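Long-range contacts in TqaA (Penicillium aethiopicum, PDB 5DLK), which probably closes nonribosomal peptides into rings through its terminal condensation-like domain, the part of the fungal synthetase present here, fed by a phosphopantetheine-carrying domain: residues A[66-71]-A[412-417]; A[265-270]-A[434-439]. One frame throughout, in Å; residues are numbered along the deposited sequence.

Contact 1. Residues A[66-71]-A[412-417]. With EDO (1,2-ethanediol), chain E.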
loop_
_atom_site.group_PDB
_atom_site.type_symbol
_atom_site.label_atom_id
_atom_site.label_comp_id
_atom_site.label_asym_id
_atom_site.label_seq_id
_atom_site.Cartn_x
_atom_site.Cartn_y
_atom_site.Cartn_z
ATOM N N THR A 66 -4.721 -6.392 6.347
ATOM C CA THR A 66 -4.515 -6.303 4.908
ATOM C C THR A 66 -3.599 -7.443 4.476
ATOM O O THR A 66 -2.427 -7.484 4.830
ATOM C CB THR A 66 -3.923 -4.948 4.504
ATOM O OG1 THR A 66 -4.578 -3.925 5.260
ATOM C CG2 THR A 66 -4.163 -4.674 3.012
ATOM N N PHE A 67 -4.157 -8.379 3.716
ATOM C CA PHE A 67 -3.500 -9.663 3.493
ATOM C C PHE A 67 -3.920 -10.170 2.121
ATOM O O PHE A 67 -5.108 -10.159 1.787
ATOM C CB PHE A 67 -3.905 -10.610 4.618
ATOM C CG PHE A 67 -3.176 -11.928 4.639
ATOM C CD1 PHE A 67 -1.788 -11.986 4.649
ATOM C CD2 PHE A 67 -3.906 -13.111 4.743
ATOM C CE1 PHE A 67 -1.126 -13.236 4.715
ATOM C CE2 PHE A 67 -3.264 -14.354 4.803
ATOM C CZ PHE A 67 -1.873 -14.410 4.783
ATOM N N HIS A 68 -2.944 -10.555 1.308
ATOM C CA HIS A 68 -3.205 -10.960 -0.067
ATOM C C HIS A 68 -2.674 -12.351 -0.343
ATOM O O HIS A 68 -1.669 -12.764 0.234
ATOM C CB HIS A 68 -2.544 -10.008 -1.059
ATOM C CG HIS A 68 -3.289 -8.721 -1.248
ATOM N ND1 HIS A 68 -3.444 -7.798 -0.237
ATOM C CD2 HIS A 68 -3.929 -8.216 -2.327
ATOM C CE1 HIS A 68 -4.154 -6.775 -0.688
ATOM N NE2 HIS A 68 -4.448 -6.997 -1.957
ATOM N N SER A 69 -3.362 -13.049 -1.238
ATOM C CA SER A 69 -2.832 -14.255 -1.865
ATOM C C SER A 69 -2.714 -13.965 -3.348
ATOM O O SER A 69 -3.730 -13.808 -4.032
ATOM C CB SER A 69 -3.753 -15.456 -1.628
ATOM O OG SER A 69 -3.197 -16.624 -2.224
ATOM N N TYR A 70 -1.484 -13.890 -3.848
ATOM C CA TYR A 70 -1.258 -13.670 -5.266
ATOM C C TYR A 70 -1.129 -15.035 -5.953
ATOM O O TYR A 70 -0.224 -15.802 -5.640
ATOM C CB TYR A 70 -0.017 -12.819 -5.497
ATOM C CG TYR A 70 -0.232 -11.373 -5.094
ATOM C CD1 TYR A 70 -1.156 -10.589 -5.771
ATOM C CD2 TYR A 70 0.475 -10.802 -4.041
ATOM C CE1 TYR A 70 -1.373 -9.270 -5.411
ATOM C CE2 TYR A 70 0.268 -9.471 -3.675
ATOM C CZ TYR A 70 -0.663 -8.717 -4.371
ATOM O OH TYR A 70 -0.891 -7.389 -4.043
ATOM N N ASN A 71 -2.038 -15.302 -6.882
ATOM C CA ASN A 71 -2.261 -16.663 -7.384
ATOM C C ASN A 71 -1.900 -16.800 -8.852
ATOM O O ASN A 71 -2.398 -16.057 -9.693
ATOM C CB ASN A 71 -3.716 -17.058 -7.195
ATOM C CG ASN A 71 -4.181 -16.875 -5.778
ATOM O OD1 ASN A 71 -3.394 -16.988 -4.838
ATOM N ND2 ASN A 71 -5.470 -16.581 -5.610
ATOM N N LYS A 412 -6.156 -13.180 -7.681
ATOM C CA LYS A 412 -5.774 -12.965 -6.283
ATOM C C LYS A 412 -6.939 -13.106 -5.333
ATOM O O LYS A 412 -8.110 -13.014 -5.736
ATOM C CB LYS A 412 -5.127 -11.576 -6.114
ATOM C CG LYS A 412 -6.105 -10.422 -6.343
ATOM C CD LYS A 412 -5.471 -9.080 -6.031
ATOM C CE LYS A 412 -6.421 -7.934 -6.410
ATOM N NZ LYS A 412 -7.725 -8.121 -5.756
ATOM N N PHE A 413 -6.611 -13.376 -4.074
ATOM C CA PHE A 413 -7.547 -13.244 -2.976
ATOM C C PHE A 413 -7.032 -12.049 -2.159
ATOM O O PHE A 413 -5.821 -11.838 -2.079
ATOM C CB PHE A 413 -7.603 -14.470 -2.074
ATOM C CG PHE A 413 -7.778 -15.788 -2.791
ATOM C CD1 PHE A 413 -8.631 -15.920 -3.872
ATOM C CD2 PHE A 413 -7.073 -16.908 -2.352
ATOM C CE1 PHE A 413 -8.787 -17.165 -4.505
ATOM C CE2 PHE A 413 -7.219 -18.143 -2.985
ATOM C CZ PHE A 413 -8.074 -18.264 -4.055
ATOM N N ALA A 414 -7.930 -11.310 -1.519
ATOM C CA ALA A 414 -7.497 -10.150 -0.730
ATOM C C ALA A 414 -8.448 -9.830 0.434
ATOM O O ALA A 414 -9.672 -9.953 0.315
ATOM C CB ALA A 414 -7.342 -8.935 -1.644
ATOM N N ARG A 415 -7.860 -9.439 1.562
ATOM C CA ARG A 415 -8.584 -8.958 2.733
ATOM C C ARG A 415 -8.131 -7.519 2.997
ATOM O O ARG A 415 -6.948 -7.203 2.825
ATOM C CB ARG A 415 -8.297 -9.803 3.976
ATOM C CG ARG A 415 -8.517 -11.314 3.795
ATOM C CD ARG A 415 -9.901 -11.602 3.266
ATOM N NE ARG A 415 -10.952 -11.250 4.211
ATOM C CZ ARG A 415 -12.247 -11.418 3.955
ATOM N NH1 ARG A 415 -12.622 -11.951 2.801
ATOM N NH2 ARG A 415 -13.163 -11.062 4.844
ATOM N N PHE A 416 -9.069 -6.685 3.428
ATOM C CA PHE A 416 -8.778 -5.292 3.804
ATOM C C PHE A 416 -9.993 -4.747 4.522
ATOM O O PHE A 416 -11.076 -4.709 3.953
ATOM C CB PHE A 416 -8.453 -4.431 2.580
ATOM C CG PHE A 416 -8.248 -2.967 2.908
ATOM C CD1 PHE A 416 -7.153 -2.564 3.648
ATOM C CD2 PHE A 416 -9.169 -2.007 2.486
ATOM C CE1 PHE A 416 -6.944 -1.203 3.961
ATOM C CE2 PHE A 416 -8.967 -0.645 2.786
ATOM C CZ PHE A 416 -7.859 -0.251 3.524
ATOM N N ASP A 417 -9.820 -4.313 5.764
ATOM C CA ASP A 417 -10.955 -3.842 6.556
ATOM C C ASP A 417 -10.653 -2.518 7.244
ATOM O O ASP A 417 -9.995 -2.494 8.273
ATOM C CB ASP A 417 -11.344 -4.894 7.591
ATOM C CG ASP A 417 -11.855 -6.160 6.945
ATOM O OD1 ASP A 417 -12.976 -6.128 6.413
ATOM O OD2 ASP A 417 -11.116 -7.152 6.961
HETATM C C1 EDO E . -12.928 -6.578 2.067
HETATM O O1 EDO E . -11.893 -5.686 1.585
HETATM C C2 EDO E . -12.381 -7.933 2.552
HETATM O O2 EDO E . -11.623 -7.807 3.776
#
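Phe67 pairs with Arg415 and Ser69 with Phe413, each through two backbone hydrogen bonds between antiparallel strands; the straightest runs from Ser69 N to Phe413 O at 2.9 Å. Between these pairs His68 faces Ala414, whose CB lies over one ring face, 3.5 Å from NE2, a CH-pi contact that suits a residue with only a methyl group. Beyond it the Lys412 chain passes the ring edge with CD and, pointing the same way as Tyr70, brushes that ring too. The Asn71 side chain crosses that of Phe413 at about a right angle, the amide plane inclined 65° to the ring and ND2 3.3 Å above its centre. Ser69 positions that amide: OG, anti to its backbone N (chi1 -179°), donates to Asn71 OD1 at 2.6 Å. Thr66 OG1 meets the Phe416 ring edge at CD1, 3.3 Å away, and is hydrogen-bonded to Phe61 O. Further out, Trp140 packs on Phe67 and Phe413, and Trp181 meets His68 edge-to-face. Strand 407-415, arriving from the other lobe, thus becomes an edge strand of this condensation-domain sheet, while ND2 over the Phe413 face is consistent with weak N-H attraction to the pi cloud.

Contact 2. Residues A[265-270]-A[434-439]. With EDO (1,2-ethanediol), chain F; EDO (1,2-ethanediol), chain E.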
loop_
_atom_site.group_PDB
_atom_site.type_symbol
_atom_site.label_atom_id
_atom_site.label_comp_id
_atom_site.label_asym_id
_atom_site.label_seq_id
_atom_site.Cartn_x
_atom_site.Cartn_y
_atom_site.Cartn_z
ATOM N N THR A 265 -17.212 -4.115 6.098
ATOM C CA THR A 265 -16.470 -3.393 5.078
ATOM C C THR A 265 -17.317 -3.385 3.818
ATOM O O THR A 265 -17.754 -4.448 3.363
ATOM C CB THR A 265 -15.125 -4.059 4.802
ATOM O OG1 THR A 265 -14.321 -4.015 5.986
ATOM C CG2 THR A 265 -14.392 -3.371 3.643
ATOM N N LEU A 266 -17.592 -2.197 3.290
ATOM C CA LEU A 266 -18.303 -2.076 2.021
ATOM C C LEU A 266 -17.412 -1.454 0.959
ATOM O O LEU A 266 -16.771 -0.419 1.211
ATOM C CB LEU A 266 -19.564 -1.213 2.154
ATOM C CG LEU A 266 -20.678 -1.626 3.102
ATOM C CD1 LEU A 266 -21.845 -0.645 2.938
ATOM C CD2 LEU A 266 -21.108 -3.026 2.758
ATOM N N TRP A 267 -17.389 -2.074 -0.219
ATOM C CA TRP A 267 -16.792 -1.470 -1.406
ATOM C C TRP A 267 -17.887 -0.980 -2.344
ATOM O O TRP A 267 -18.847 -1.710 -2.642
ATOM C CB TRP A 267 -15.909 -2.462 -2.166
ATOM C CG TRP A 267 -14.606 -2.768 -1.538
ATOM C CD1 TRP A 267 -14.358 -3.693 -0.565
ATOM C CD2 TRP A 267 -13.346 -2.166 -1.855
ATOM N NE1 TRP A 267 -13.013 -3.700 -0.257
ATOM C CE2 TRP A 267 -12.371 -2.775 -1.033
ATOM C CE3 TRP A 267 -12.947 -1.169 -2.753
ATOM C CZ2 TRP A 267 -11.020 -2.419 -1.084
ATOM C CZ3 TRP A 267 -11.607 -0.811 -2.799
ATOM C CH2 TRP A 267 -10.655 -1.443 -1.972
ATOM N N THR A 268 -17.734 0.237 -2.843
ATOM C CA THR A 268 -18.734 0.813 -3.739
ATOM C C THR A 268 -18.026 1.394 -4.961
ATOM O O THR A 268 -17.016 2.085 -4.828
ATOM C CB THR A 268 -19.574 1.881 -3.014
ATOM O OG1 THR A 268 -20.186 1.285 -1.856
ATOM C CG2 THR A 268 -20.656 2.460 -3.939
ATOM N N PHE A 269 -18.526 1.077 -6.154
ATOM C CA PHE A 269 -17.792 1.403 -7.383
ATOM C C PHE A 269 -18.619 2.273 -8.305
ATOM O O PHE A 269 -19.828 2.086 -8.416
ATOM C CB PHE A 269 -17.396 0.118 -8.139
ATOM C CG PHE A 269 -16.643 -0.882 -7.305
ATOM C CD1 PHE A 269 -15.269 -0.786 -7.166
ATOM C CD2 PHE A 269 -17.301 -1.931 -6.676
ATOM C CE1 PHE A 269 -14.559 -1.713 -6.400
ATOM C CE2 PHE A 269 -16.596 -2.855 -5.911
ATOM C CZ PHE A 269 -15.223 -2.741 -5.780
ATOM N N LYS A 270 -17.962 3.198 -8.994
ATOM C CA LYS A 270 -18.609 3.989 -10.043
ATOM C C LYS A 270 -17.610 4.216 -11.170
ATOM O O LYS A 270 -16.539 4.783 -10.960
ATOM C CB LYS A 270 -19.128 5.324 -9.495
ATOM C CG LYS A 270 -19.841 6.230 -10.517
ATOM C CD LYS A 270 -20.976 5.489 -11.203
ATOM C CE LYS A 270 -22.112 6.425 -11.621
ATOM N NZ LYS A 270 -21.763 7.247 -12.790
ATOM N N GLU A 434 -12.283 4.161 -12.660
ATOM C CA GLU A 434 -13.181 3.609 -11.657
ATOM C C GLU A 434 -12.969 4.272 -10.305
ATOM O O GLU A 434 -11.872 4.220 -9.760
ATOM C CB GLU A 434 -12.981 2.105 -11.542
ATOM C CG GLU A 434 -14.062 1.432 -10.747
ATOM C CD GLU A 434 -13.978 -0.072 -10.867
ATOM O OE1 GLU A 434 -14.575 -0.626 -11.816
ATOM O OE2 GLU A 434 -13.289 -0.680 -10.033
ATOM N N VAL A 435 -14.007 4.926 -9.798
ATOM C CA VAL A 435 -13.973 5.517 -8.475
ATOM C C VAL A 435 -14.479 4.461 -7.498
ATOM O O VAL A 435 -15.575 3.921 -7.663
ATOM C CB VAL A 435 -14.826 6.816 -8.416
ATOM C CG1 VAL A 435 -14.895 7.383 -7.000
ATOM C CG2 VAL A 435 -14.304 7.856 -9.428
ATOM N N GLN A 436 -13.667 4.143 -6.495
ATOM C CA GLN A 436 -14.013 3.115 -5.531
ATOM C C GLN A 436 -14.052 3.725 -4.142
ATOM O O GLN A 436 -13.105 4.392 -3.732
ATOM C CB GLN A 436 -12.988 1.981 -5.569
ATOM C CG GLN A 436 -12.641 1.519 -6.988
ATOM C CD GLN A 436 -11.484 0.539 -7.015
ATOM O OE1 GLN A 436 -10.687 0.479 -6.079
ATOM N NE2 GLN A 436 -11.393 -0.245 -8.087
ATOM N N VAL A 437 -15.134 3.501 -3.415
ATOM C CA VAL A 437 -15.200 3.932 -2.027
ATOM C C VAL A 437 -15.143 2.699 -1.139
ATOM O O VAL A 437 -15.860 1.709 -1.389
ATOM C CB VAL A 437 -16.491 4.732 -1.739
ATOM C CG1 VAL A 437 -16.603 5.032 -0.246
ATOM C CG2 VAL A 437 -16.536 6.012 -2.590
ATOM N N CYS A 438 -14.290 2.749 -0.116
ATOM C CA CYS A 438 -14.179 1.638 0.830
ATOM C C CYS A 438 -14.258 2.164 2.256
ATOM O O CYS A 438 -13.432 2.989 2.686
ATOM C CB CYS A 438 -12.866 0.874 0.630
ATOM S SG CYS A 438 -12.761 -0.610 1.688
ATOM N N ALA A 439 -15.254 1.693 2.991
ATOM C CA ALA A 439 -15.446 2.136 4.362
ATOM C C ALA A 439 -16.344 1.160 5.089
ATOM O O ALA A 439 -17.180 0.496 4.479
ATOM C CB ALA A 439 -16.070 3.552 4.405
HETATM C C1 EDO F . -11.662 -3.975 -5.496
HETATM O O1 EDO F . -10.818 -2.863 -5.835
HETATM C C2 EDO F . -11.055 -4.748 -4.328
HETATM O O2 EDO F . -12.104 -5.365 -3.567
HETATM C C1 EDO E . -12.928 -6.578 2.067
HETATM O O1 EDO E . -11.893 -5.686 1.585
HETATM C C2 EDO E . -12.381 -7.933 2.552
HETATM O O2 EDO E . -11.623 -7.807 3.776
HETATM O O HOH W 1 -18.540 1.776 0.307
#
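Trp267 lays its indole over Cys438, the two being a non-hydrogen-bonded pair of the antiparallel strands 265-272 and 433-440. Cys438 CB stands almost squarely over the six-membered ring, 5° off its normal. It is carried there by the backbone pairing, and SG, anti to the backbone N (chi1 -175°), reaches on over the five-membered ring, 3.5 Å from Trp267 CE2; a small polarisable side chain suits a place beneath so broad a ring. An ethanediol oxygen, O2, covers the opposite face, and a second ethanediol takes a straight hydrogen bond from Trp267 NE1 to its O1 at 2.9 Å. Next along the sheet face that carries Trp267, the amide of Gln436 stands nearly perpendicular to the indole, with OE1 3.6 Å from CZ3. It is also turned 87° from the Phe269 ring; Gln436 CG lies at the edge of that ring, 3.5 Å from Phe269 CD1. NE2 of Gln436 donates to the anti lone pair of Glu434 OE2 at 2.8 Å, fixing the amide's rotation; Glu434 OE1 forms a salt bridge with Arg432. On the other face Leu266, Thr268 and Lys270 reach helix 446-465, where Thr268 OG1 bonds to Gln446. The chemistry is therefore divided by face: on one, aromatic rings, sulfur and a glutamine-glutamate pair whose carboxylate charge is probably tempered by arginine; on the other, side chains docked on a helix.

Contact 1 and contact 2 lie with centres 16 Å apart in different sheets of the condensation-like domain. Contact 1 joins the edge strand 407-415 to 67-75 in the five-stranded sheet; contact 2 joins the edge strand 265-272 to 433-440 in the six-stranded one. Their segments alternate along the chain, 66-71, 265-270, 412-417, 434-439, so the chain leaves the first sheet, enters the second, returns and crosses again. Where they meet, Asp417 OD1 lies 2.5 Å from Thr265 OG1, probably a hydrogen bond, and Phe416 packs against Cys438 and Trp267, with one ethanediol bound by both contacts. The loop following strand 407-415 thus touches strands 265-272 and 433-440, joining the two sheets.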